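Chitinase A (Cycas revoluta, PDB 4MNK) probably hydrolyses chitin as a family 18 glycosidase, and is seen here with N-acetylglucosamine oligomers bound along its cleft. Local coordinates at residues A[269-272]-A[273-277]; A[285-289]-A[290-294]; A[16-19]-A[20-24]; A[313-316]-A[317-320]. One frame throughout, in Å; residues are numbered along the deposited sequence. Where two conformers were deposited one is given.

Interaction 1 of 4, residues A[269-272]-A[273-277]; sequences LSFS and EIQNF
F271 and Q275, one helical turn apart, stack flat: the amide plane of Q275 lies 14° from the ring plane, with NE2 3.2 Å from CZ of F271. Torsions on both residues bring this about. F271 carries CG anti to its backbone nitrogen (chi1 -178°), while chi1 of Q275 (-59°) puts its CG over the same ring, 4.1 Å from the centroid, in a CH-pi contact, and a bend at chi2 lays the amide across it. Before this pair, S270 OG is turned in between its own backbone N and carbonyl carbon, where it accepts E273 N at 3.0 Å; E273 CG packs against the same oxygen. I274 N bonds back to S270 O at 2.9 Å, closing the first turn. On the strand side of the junction, L269 CD2 touches I274 CG1 at 3.9 Å. On the outer side N276 ND2 donates to E273 OE1 at 3.2 Å from well above the carboxylate plane, while N276 OD1 takes R279. S272 OG is engaged by I334 N, and F271 also meets helix 337-346. S270 is thus a serine N-cap at a strand-to-helix junction, where helix 271-279 begins in what is consistent with the small alpha/beta insertion domain of family 18 chitinases.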
loop_
_atom_site.group_PDB
_atom_site.type_symbol
_atom_site.label_atom_id
_atom_site.label_comp_id
_atom_site.label_asym_id
_atom_site.label_seq_id
_atom_site.Cartn_x
_atom_site.Cartn_y
_atom_site.Cartn_z
ATOM N N LEU A 269 -0.180 2.684 15.308
ATOM C CA LEU A 269 0.530 1.684 16.092
ATOM C C LEU A 269 0.712 0.421 15.260
ATOM O O LEU A 269 -0.250 -0.083 14.685
ATOM C CB LEU A 269 -0.269 1.368 17.354
ATOM C CG LEU A 269 0.506 0.816 18.546
ATOM C CD1 LEU A 269 1.620 1.772 18.947
ATOM C CD2 LEU A 269 -0.430 0.556 19.717
ATOM N N SER A 270 1.942 -0.086 15.193
ATOM C CA SER A 270 2.233 -1.299 14.422
ATOM C C SER A 270 1.502 -2.492 15.030
ATOM O O SER A 270 1.229 -2.509 16.237
ATOM C CB SER A 270 3.733 -1.577 14.398
ATOM O OG SER A 270 4.174 -2.064 15.653
ATOM N N PHE A 271 1.190 -3.490 14.206
ATOM C CA PHE A 271 0.571 -4.713 14.709
ATOM C C PHE A 271 1.377 -5.322 15.856
ATOM O O PHE A 271 0.805 -5.743 16.860
ATOM C CB PHE A 271 0.375 -5.735 13.590
ATOM C CG PHE A 271 -0.302 -6.998 14.039
ATOM C CD1 PHE A 271 0.422 -8.174 14.191
ATOM C CD2 PHE A 271 -1.664 -7.008 14.324
ATOM C CE1 PHE A 271 -0.204 -9.344 14.613
ATOM C CE2 PHE A 271 -2.299 -8.173 14.748
ATOM C CZ PHE A 271 -1.565 -9.341 14.888
ATOM N N SER A 272 2.701 -5.357 15.710
ATOM C CA SER A 272 3.570 -5.890 16.757
ATOM C C SER A 272 3.420 -5.119 18.073
ATOM O O SER A 272 3.370 -5.722 19.148
ATOM C CB SER A 272 5.027 -5.921 16.294
ATOM O OG SER A 272 5.179 -6.832 15.220
ATOM N N GLU A 273 3.316 -3.796 17.987
ATOM C CA GLU A 273 3.084 -2.985 19.180
ATOM C C GLU A 273 1.680 -3.198 19.752
ATOM O O GLU A 273 1.489 -3.127 20.964
ATOM C CB GLU A 273 3.364 -1.502 18.921
ATOM C CG GLU A 273 4.849 -1.155 18.731
ATOM C CD GLU A 273 5.724 -1.438 19.958
ATOM O OE1 GLU A 273 5.191 -1.579 21.082
ATOM O OE2 GLU A 273 6.961 -1.511 19.793
ATOM N N ILE A 274 0.709 -3.474 18.884
ATOM C CA ILE A 274 -0.645 -3.815 19.325
ATOM C C ILE A 274 -0.651 -5.144 20.084
ATOM O O ILE A 274 -1.346 -5.282 21.093
ATOM C CB ILE A 274 -1.646 -3.826 18.143
ATOM C CG1 ILE A 274 -1.795 -2.408 17.580
ATOM C CG2 ILE A 274 -3.006 -4.380 18.577
ATOM C CD1 ILE A 274 -2.462 -2.331 16.219
ATOM N N GLN A 275 0.143 -6.107 19.620
ATOM C CA GLN A 275 0.318 -7.366 20.348
ATOM C C GLN A 275 0.918 -7.133 21.737
ATOM O O GLN A 275 0.481 -7.747 22.715
ATOM C CB GLN A 275 1.169 -8.363 19.551
ATOM C CG GLN A 275 0.597 -8.739 18.184
ATOM C CD GLN A 275 -0.781 -9.369 18.274
ATOM O OE1 GLN A 275 -0.916 -10.556 18.564
ATOM N NE2 GLN A 275 -1.812 -8.574 18.012
ATOM N N ASN A 276 1.902 -6.238 21.820
ATOM C CA ASN A 276 2.472 -5.829 23.106
ATOM C C ASN A 276 1.417 -5.173 23.997
ATOM O O ASN A 276 1.351 -5.446 25.195
ATOM C CB ASN A 276 3.649 -4.867 22.900
ATOM C CG ASN A 276 4.831 -5.510 22.189
ATOM O OD1 ASN A 276 4.962 -6.734 22.138
ATOM N ND2 ASN A 276 5.707 -4.675 21.642
ATOM N N PHE A 277 0.593 -4.320 23.390
ATOM C CA PHE A 277 -0.509 -3.627 24.061
ATOM C C PHE A 277 -1.457 -4.636 24.715
ATOM O O PHE A 277 -1.805 -4.498 25.893
ATOM C CB PHE A 277 -1.225 -2.753 23.023
ATOM C CG PHE A 277 -2.279 -1.825 23.577
ATOM C CD1 PHE A 277 -3.513 -1.731 22.940
ATOM C CD2 PHE A 277 -2.033 -1.010 24.683
ATOM C CE1 PHE A 277 -4.499 -0.860 23.406
ATOM C CE2 PHE A 277 -3.016 -0.137 25.157
ATOM C CZ PHE A 277 -4.250 -0.066 24.518
#

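Interaction 2 of 4, residues A[285-289]-A[290-294]; sequences VFDTT and TVSAY
D287 grips T290 with a single carboxylate oxygen. OD2 receives T290 OG1 at 2.7 Å through its anti lone pair, and T290 N at 3.1 Å from 40° above the carboxylate plane. T290 can present both donors to one atom because OG1 is rotated between its backbone N and carbonyl carbon (chi1 55°). The other oxygen, OD1, accepts a water at 2.7 Å that also bonds Y294 OH at 2.9 Å, fixing the carboxylate at both ends. With an alanine at D287, the T290 hydroxyl and amide would probably lose their shared acceptor, and the water its carboxylate partner. Behind this shell lies the backbone: D287 N donates to S292 O at 2.8 Å, while D287 O faces both S292 N and, more weakly, V291 N, a G1 beta bulge with V291 in the left-handed region (phi 60°). Farther along, V285 CB rests over one face of the Y294 ring, 3.8 Å from its centroid, and backbone bonds run both ways between the two residues. The hairpin of strands 283-287 and 292-297 continues through A293 to Y304 and through the Y294-W301 ring stack to strand 300-304, while F286, on the other face, packs against L312 of helix 307-319.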
loop_
_atom_site.group_PDB
_atom_site.type_symbol
_atom_site.label_atom_id
_atom_site.label_comp_id
_atom_site.label_asym_id
_atom_site.label_seq_id
_atom_site.Cartn_x
_atom_site.Cartn_y
_atom_site.Cartn_z
ATOM N N VAL A 285 -11.101 -7.018 21.009
ATOM C CA VAL A 285 -12.473 -7.289 20.604
ATOM C C VAL A 285 -12.510 -7.463 19.091
ATOM O O VAL A 285 -11.921 -6.670 18.354
ATOM C CB VAL A 285 -13.425 -6.135 21.011
ATOM C CG1 VAL A 285 -14.868 -6.457 20.630
ATOM C CG2 VAL A 285 -13.325 -5.848 22.502
ATOM N N PHE A 286 -13.185 -8.511 18.628
ATOM C CA PHE A 286 -13.453 -8.658 17.207
ATOM C C PHE A 286 -14.806 -8.038 16.900
ATOM O O PHE A 286 -15.793 -8.318 17.583
ATOM C CB PHE A 286 -13.429 -10.127 16.778
ATOM C CG PHE A 286 -13.827 -10.341 15.343
ATOM C CD1 PHE A 286 -15.078 -10.858 15.025
ATOM C CD2 PHE A 286 -12.953 -10.017 14.307
ATOM C CE1 PHE A 286 -15.451 -11.055 13.702
ATOM C CE2 PHE A 286 -13.320 -10.203 12.982
ATOM C CZ PHE A 286 -14.573 -10.726 12.676
ATOM N N ASP A 287 -14.841 -7.185 15.881
ATOM C CA ASP A 287 -16.083 -6.554 15.463
ATOM C C ASP A 287 -16.597 -7.176 14.174
ATOM O O ASP A 287 -16.092 -6.889 13.086
ATOM C CB ASP A 287 -15.903 -5.046 15.287
ATOM C CG ASP A 287 -17.221 -4.332 15.113
ATOM O OD1 ASP A 287 -18.008 -4.310 16.084
ATOM O OD2 ASP A 287 -17.478 -3.805 14.012
ATOM N N THR A 288 -17.618 -8.018 14.296
ATOM C CA THR A 288 -18.141 -8.728 13.138
ATOM C C THR A 288 -18.852 -7.812 12.140
ATOM O O THR A 288 -18.855 -8.081 10.940
ATOM C CB THR A 288 -19.029 -9.923 13.549
ATOM O OG1 THR A 288 -19.307 -10.722 12.396
ATOM C CG2 THR A 288 -20.342 -9.471 14.189
ATOM N N THR A 289 -19.429 -6.723 12.648
ATOM C CA THR A 289 -20.150 -5.747 11.831
ATOM C C THR A 289 -19.254 -5.146 10.741
ATOM O O THR A 289 -19.675 -5.007 9.590
ATOM C CB THR A 289 -20.769 -4.630 12.721
ATOM O OG1 THR A 289 -21.679 -5.218 13.662
ATOM C CG2 THR A 289 -21.516 -3.590 11.886
ATOM N N THR A 290 -18.018 -4.814 11.106
ATOM C CA THR A 290 -17.079 -4.181 10.176
ATOM C C THR A 290 -16.019 -5.131 9.623
ATOM O O THR A 290 -15.343 -4.799 8.644
ATOM C CB THR A 290 -16.365 -2.981 10.826
ATOM O OG1 THR A 290 -15.731 -3.399 12.042
ATOM C CG2 THR A 290 -17.354 -1.862 11.122
ATOM N N VAL A 291 -15.900 -6.311 10.234
ATOM C CA VAL A 291 -14.809 -7.262 9.966
ATOM C C VAL A 291 -13.478 -6.582 10.301
ATOM O O VAL A 291 -12.696 -6.206 9.420
ATOM C CB VAL A 291 -14.842 -7.841 8.520
ATOM C CG1 VAL A 291 -13.808 -8.941 8.359
ATOM C CG2 VAL A 291 -16.237 -8.372 8.177
ATOM N N SER A 292 -13.256 -6.405 11.599
ATOM C CA SER A 292 -12.098 -5.685 12.108
ATOM C C SER A 292 -11.905 -6.024 13.575
ATOM O O SER A 292 -12.723 -6.726 14.173
ATOM C CB SER A 292 -12.295 -4.175 11.949
ATOM O OG SER A 292 -13.208 -3.674 12.907
ATOM N N ALA A 293 -10.821 -5.520 14.152
ATOM C CA ALA A 293 -10.557 -5.692 15.569
ATOM C C ALA A 293 -10.283 -4.351 16.219
ATOM O O ALA A 293 -9.918 -3.379 15.550
ATOM C CB ALA A 293 -9.373 -6.626 15.779
ATOM N N TYR A 294 -10.468 -4.302 17.530
ATOM C CA TYR A 294 -9.982 -3.183 18.310
ATOM C C TYR A 294 -9.508 -3.648 19.672
ATOM O O TYR A 294 -9.862 -4.737 20.126
ATOM C CB TYR A 294 -11.011 -2.047 18.407
ATOM C CG TYR A 294 -12.352 -2.382 19.025
ATOM C CD1 TYR A 294 -12.589 -2.163 20.382
ATOM C CD2 TYR A 294 -13.403 -2.859 18.242
ATOM C CE1 TYR A 294 -13.835 -2.442 20.951
ATOM C CE2 TYR A 294 -14.650 -3.141 18.799
ATOM C CZ TYR A 294 -14.856 -2.931 20.151
ATOM O OH TYR A 294 -16.088 -3.210 20.700
HETATM O O HOH W 1 -17.689 -4.711 18.746
#

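Interaction 3 of 4, residues A[16-19]-A[20-24]; sequences SEFP and PSKIN
E17 meets the following turn through its backbone: its carbonyl O lies 4.0 Å from CD of K22, a loose packing contact. F18 comes next and does most of the work. Its ring swings toward the turn, CG anti to the backbone nitrogen (chi1 -161°), and K22 CB settles over one face at 3.8 Å from the centroid and only 15° off the ring normal, a CH-pi approach displaced toward the rim. F18 CE2 also touches I23 CG1 at 3.8 Å, and CZ lies near K22 O. F18 O is taken by the indole NE1 of W10, which ties the residue back to strand 5-11. P19 then supplies the polar closure. Its carbonyl O accepts K22 N at 2.9 Å, although the donor stands 42° above the carbonyl plane. P19 CD touches K22 CD at 3.8 Å, the two side chains crossing at a slant, and P19 CG lies 3.6 Å from S21 OG. The aliphatic part of K22 therefore runs extended between F18 and P19 before bending at chi4. I23 N repeats the i to i-3 pattern by bonding P20 O at 3.1 Å. P20, having no N-H to place, suits the first position of such a turn; with I23 it packs on W10 and on F58 of helix 52-63. These successive bonds define a short 3-10 turn, in the loop that follows the first barrel strand of the family 18 TIM barrel, on the side of the substrate cleft, where the side chain of E17 lies about 6 Å from a bound N-acetylglucosamine.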
loop_
_atom_site.group_PDB
_atom_site.type_symbol
_atom_site.label_atom_id
_atom_site.label_comp_id
_atom_site.label_asym_id
_atom_site.label_seq_id
_atom_site.Cartn_x
_atom_site.Cartn_y
_atom_site.Cartn_z
ATOM N N SER A 16 17.310 -0.391 10.347
ATOM C CA SER A 16 18.059 -0.679 11.577
ATOM C C SER A 16 17.324 -1.652 12.503
ATOM O O SER A 16 17.952 -2.497 13.144
ATOM C CB SER A 16 18.411 0.609 12.327
ATOM O OG SER A 16 19.225 1.458 11.537
ATOM N N GLU A 17 15.999 -1.533 12.568
ATOM C CA GLU A 17 15.192 -2.397 13.435
ATOM C C GLU A 17 14.616 -3.612 12.705
ATOM O O GLU A 17 14.362 -4.645 13.323
ATOM C CB GLU A 17 14.090 -1.602 14.150
ATOM C CG GLU A 17 13.172 -0.791 13.244
ATOM C CD GLU A 17 12.243 0.147 14.009
ATOM O OE1 GLU A 17 11.433 0.835 13.353
ATOM O OE2 GLU A 17 12.320 0.208 15.256
ATOM N N PHE A 18 14.427 -3.485 11.393
ATOM C CA PHE A 18 13.873 -4.566 10.581
ATOM C C PHE A 18 14.546 -4.585 9.207
ATOM O O PHE A 18 13.977 -4.104 8.223
ATOM C CB PHE A 18 12.350 -4.412 10.454
ATOM C CG PHE A 18 11.637 -5.674 10.047
ATOM C CD1 PHE A 18 11.263 -6.619 10.998
ATOM C CD2 PHE A 18 11.324 -5.912 8.711
ATOM C CE1 PHE A 18 10.597 -7.783 10.625
ATOM C CE2 PHE A 18 10.656 -7.068 8.331
ATOM C CZ PHE A 18 10.293 -8.006 9.287
ATOM N N PRO A 19 15.774 -5.130 9.133
ATOM C CA PRO A 19 16.450 -5.224 7.839
ATOM C C PRO A 19 15.736 -6.221 6.918
ATOM O O PRO A 19 14.965 -7.049 7.401
ATOM C CB PRO A 19 17.851 -5.719 8.210
ATOM C CG PRO A 19 17.672 -6.428 9.502
ATOM C CD PRO A 19 16.593 -5.687 10.226
ATOM N N PRO A 20 15.977 -6.137 5.595
ATOM C CA PRO A 20 15.300 -7.048 4.665
ATOM C C PRO A 20 15.476 -8.533 4.997
ATOM O O PRO A 20 14.608 -9.344 4.669
ATOM C CB PRO A 20 15.943 -6.704 3.320
ATOM C CG PRO A 20 16.292 -5.261 3.462
ATOM C CD PRO A 20 16.779 -5.128 4.876
ATOM N N SER A 21 16.577 -8.880 5.661
ATOM C CA SER A 21 16.833 -10.262 6.067
ATOM C C SER A 21 15.779 -10.827 7.027
ATOM O O SER A 21 15.647 -12.043 7.153
ATOM C CB SER A 21 18.226 -10.389 6.687
ATOM O OG SER A 21 18.333 -9.590 7.855
ATOM N N LYS A 22 15.036 -9.941 7.687
ATOM C CA LYS A 22 14.007 -10.343 8.648
ATOM C C LYS A 22 12.653 -10.650 8.008
ATOM O O LYS A 22 11.785 -11.234 8.659
ATOM C CB LYS A 22 13.838 -9.279 9.734
ATOM C CG LYS A 22 14.970 -9.239 10.746
ATOM C CD LYS A 22 14.601 -8.378 11.944
ATOM C CE LYS A 22 15.605 -8.535 13.075
ATOM N NZ LYS A 22 15.496 -9.861 13.740
ATOM N N ILE A 23 12.474 -10.258 6.746
ATOM C CA ILE A 23 11.224 -10.519 6.027
ATOM C C ILE A 23 11.069 -12.014 5.784
ATOM O O ILE A 23 11.984 -12.660 5.270
ATOM C CB ILE A 23 11.179 -9.789 4.661
ATOM C CG1 ILE A 23 11.349 -8.275 4.839
ATOM C CG2 ILE A 23 9.876 -10.117 3.917
ATOM C CD1 ILE A 23 11.641 -7.529 3.546
ATOM N N ASN A 24 9.919 -12.571 6.152
ATOM C CA ASN A 24 9.644 -13.958 5.807
ATOM C C ASN A 24 9.147 -14.043 4.367
ATOM O O ASN A 24 7.934 -14.065 4.115
ATOM C CB ASN A 24 8.660 -14.616 6.779
ATOM C CG ASN A 24 8.536 -16.112 6.549
ATOM O OD1 ASN A 24 8.998 -16.635 5.536
ATOM N ND2 ASN A 24 7.910 -16.806 7.489
#

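Interaction 4 of 4, residues A[313-316]-A[317-320]; sequences KVQY and AKEK
Q315 and K318 share a water whose bond to OE1 of Q315, 2.6 Å with the water as donor, is the shortest polar link here; the same water accepts K318 NZ at 2.8 Å. The glutamine reaches it by folding at chi2 (58°). K318 NZ has further partners, the carbonyl O of W346 and a cation-pi contact with the W346 indole. E319 comes across Q315 at about a right angle, OE2 standing 3.4 Å from CG, a contact with the methylene and not with the amide. Their backbones are joined by E319 N to Q315 O at 2.8 Å, nearly straight at 165°. This is one of four i to i-4 bonds that make up the final turns of helix 307-319, the helix that precedes the last parallel strand, 324-328, of the TIM barrel; V314 and A317 face helix 337-346, and Y316 faces helix 217-227. On the side facing helix 217-227, K320 N closes on Y316 O at 2.8 Å, and K320 CG lies over the tyrosine ring, 3.7 Å from its centroid and 23° off the normal. Bends at chi2 and chi3 carry the rest of the lysine past the ring, letting NZ reach E222 in a salt bridge. With a serine in place of Y316, the K320 methylenes would probably lose the surface they lie on and a gap would open toward S218 and I221. Y316 OH is buried without a hydrogen-bond partner in the model. At the other end K313 turns away from the turn, its NZ held by D305 and by A206 O.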
loop_
_atom_site.group_PDB
_atom_site.type_symbol
_atom_site.label_atom_id
_atom_site.label_comp_id
_atom_site.label_asym_id
_atom_site.label_seq_id
_atom_site.Cartn_x
_atom_site.Cartn_y
_atom_site.Cartn_z
ATOM N N LYS A 313 -10.768 -11.055 5.202
ATOM C CA LYS A 313 -10.457 -10.153 4.085
ATOM C C LYS A 313 -9.832 -10.890 2.906
ATOM O O LYS A 313 -10.144 -10.596 1.752
ATOM C CB LYS A 313 -9.537 -9.019 4.537
ATOM C CG LYS A 313 -10.245 -7.939 5.310
ATOM C CD LYS A 313 -9.304 -6.820 5.676
ATOM C CE LYS A 313 -10.082 -5.669 6.255
ATOM N NZ LYS A 313 -9.193 -4.523 6.544
ATOM N N VAL A 314 -8.951 -11.841 3.198
ATOM C CA VAL A 314 -8.280 -12.609 2.150
ATOM C C VAL A 314 -9.268 -13.534 1.436
ATOM O O VAL A 314 -9.238 -13.654 0.209
ATOM C CB VAL A 314 -7.052 -13.369 2.701
ATOM C CG1 VAL A 314 -6.463 -14.311 1.656
ATOM C CG2 VAL A 314 -5.997 -12.376 3.167
ATOM N N GLN A 315 -10.162 -14.156 2.203
ATOM C CA GLN A 315 -11.221 -14.972 1.617
ATOM C C GLN A 315 -12.159 -14.109 0.771
ATOM O O GLN A 315 -12.574 -14.521 -0.311
ATOM C CB GLN A 315 -11.993 -15.734 2.698
ATOM C CG GLN A 315 -12.965 -16.784 2.151
ATOM C CD GLN A 315 -12.292 -17.834 1.280
ATOM O OE1 GLN A 315 -11.148 -18.225 1.516
ATOM N NE2 GLN A 315 -13.011 -18.301 0.267
ATOM N N TYR A 316 -12.478 -12.913 1.269
ATOM C CA TYR A 316 -13.245 -11.931 0.498
ATOM C C TYR A 316 -12.585 -11.654 -0.856
ATOM O O TYR A 316 -13.254 -11.675 -1.890
ATOM C CB TYR A 316 -13.431 -10.628 1.290
ATOM C CG TYR A 316 -13.934 -9.473 0.447
ATOM C CD1 TYR A 316 -15.298 -9.285 0.225
ATOM C CD2 TYR A 316 -13.041 -8.575 -0.145
ATOM C CE1 TYR A 316 -15.761 -8.230 -0.560
ATOM C CE2 TYR A 316 -13.494 -7.523 -0.934
ATOM C CZ TYR A 316 -14.851 -7.356 -1.133
ATOM O OH TYR A 316 -15.288 -6.314 -1.913
ATOM N N ALA A 317 -11.278 -11.390 -0.846
ATOM C CA ALA A 317 -10.531 -11.115 -2.074
ATOM C C ALA A 317 -10.616 -12.284 -3.049
ATOM O O ALA A 317 -10.778 -12.085 -4.258
ATOM C CB ALA A 317 -9.073 -10.774 -1.756
ATOM N N LYS A 318 -10.529 -13.501 -2.520
ATOM C CA LYS A 318 -10.666 -14.695 -3.347
ATOM C C LYS A 318 -12.075 -14.820 -3.932
ATOM O O LYS A 318 -12.222 -15.094 -5.125
ATOM C CB LYS A 318 -10.272 -15.956 -2.570
ATOM C CG LYS A 318 -9.864 -17.114 -3.473
ATOM C CD LYS A 318 -8.973 -18.122 -2.760
ATOM C CE LYS A 318 -9.782 -19.218 -2.097
ATOM N NZ LYS A 318 -8.906 -20.333 -1.643
ATOM N N GLU A 319 -13.093 -14.595 -3.096
ATOM C CA GLU A 319 -14.504 -14.613 -3.513
ATOM C C GLU A 319 -14.784 -13.582 -4.605
ATOM O O GLU A 319 -15.557 -13.837 -5.532
ATOM C CB GLU A 319 -15.426 -14.325 -2.323
ATOM C CG GLU A 319 -15.480 -15.401 -1.245
ATOM C CD GLU A 319 -15.991 -14.874 0.097
ATOM O OE1 GLU A 319 -16.418 -13.698 0.175
ATOM O OE2 GLU A 319 -15.964 -15.638 1.085
ATOM N N LYS A 320 -14.154 -12.416 -4.483
ATOM C CA LYS A 320 -14.327 -11.339 -5.454
ATOM C C LYS A 320 -13.435 -11.496 -6.684
ATOM O O LYS A 320 -13.449 -10.643 -7.576
ATOM C CB LYS A 320 -14.108 -9.971 -4.798
ATOM C CG LYS A 320 -15.199 -9.553 -3.818
ATOM C CD LYS A 320 -16.592 -9.486 -4.455
ATOM C CE LYS A 320 -16.703 -8.364 -5.476
ATOM N NZ LYS A 320 -18.043 -8.335 -6.125
HETATM O O HOH W 2 -9.649 -20.311 1.018
#

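How the interactions relate
All four contacts mix buried and exposed residues, and none is wholly core. Interactions 1 and 2 follow each other in the chain, helix 271-279 leading into strand 283-287, with centres 17 Å apart; both pack on strand 300-304. Interaction 2 also touches interaction 4, V291 O lying 4.1 Å from K313 CE, so the hairpin turn meets helix 307-319. Interaction 3, on the loop after the first barrel strand, is far from interactions 2 and 4 (centres about 30 and 28 Å apart) but about 17 Å from interaction 1. A methylene over an aromatic face recurs in 269-277, 16-24 and 313-320, whereas 285-294 sets a valine methine over tyrosine and adds a carboxylate gripping its own turn. Water bridges occur in interactions 2 and 4.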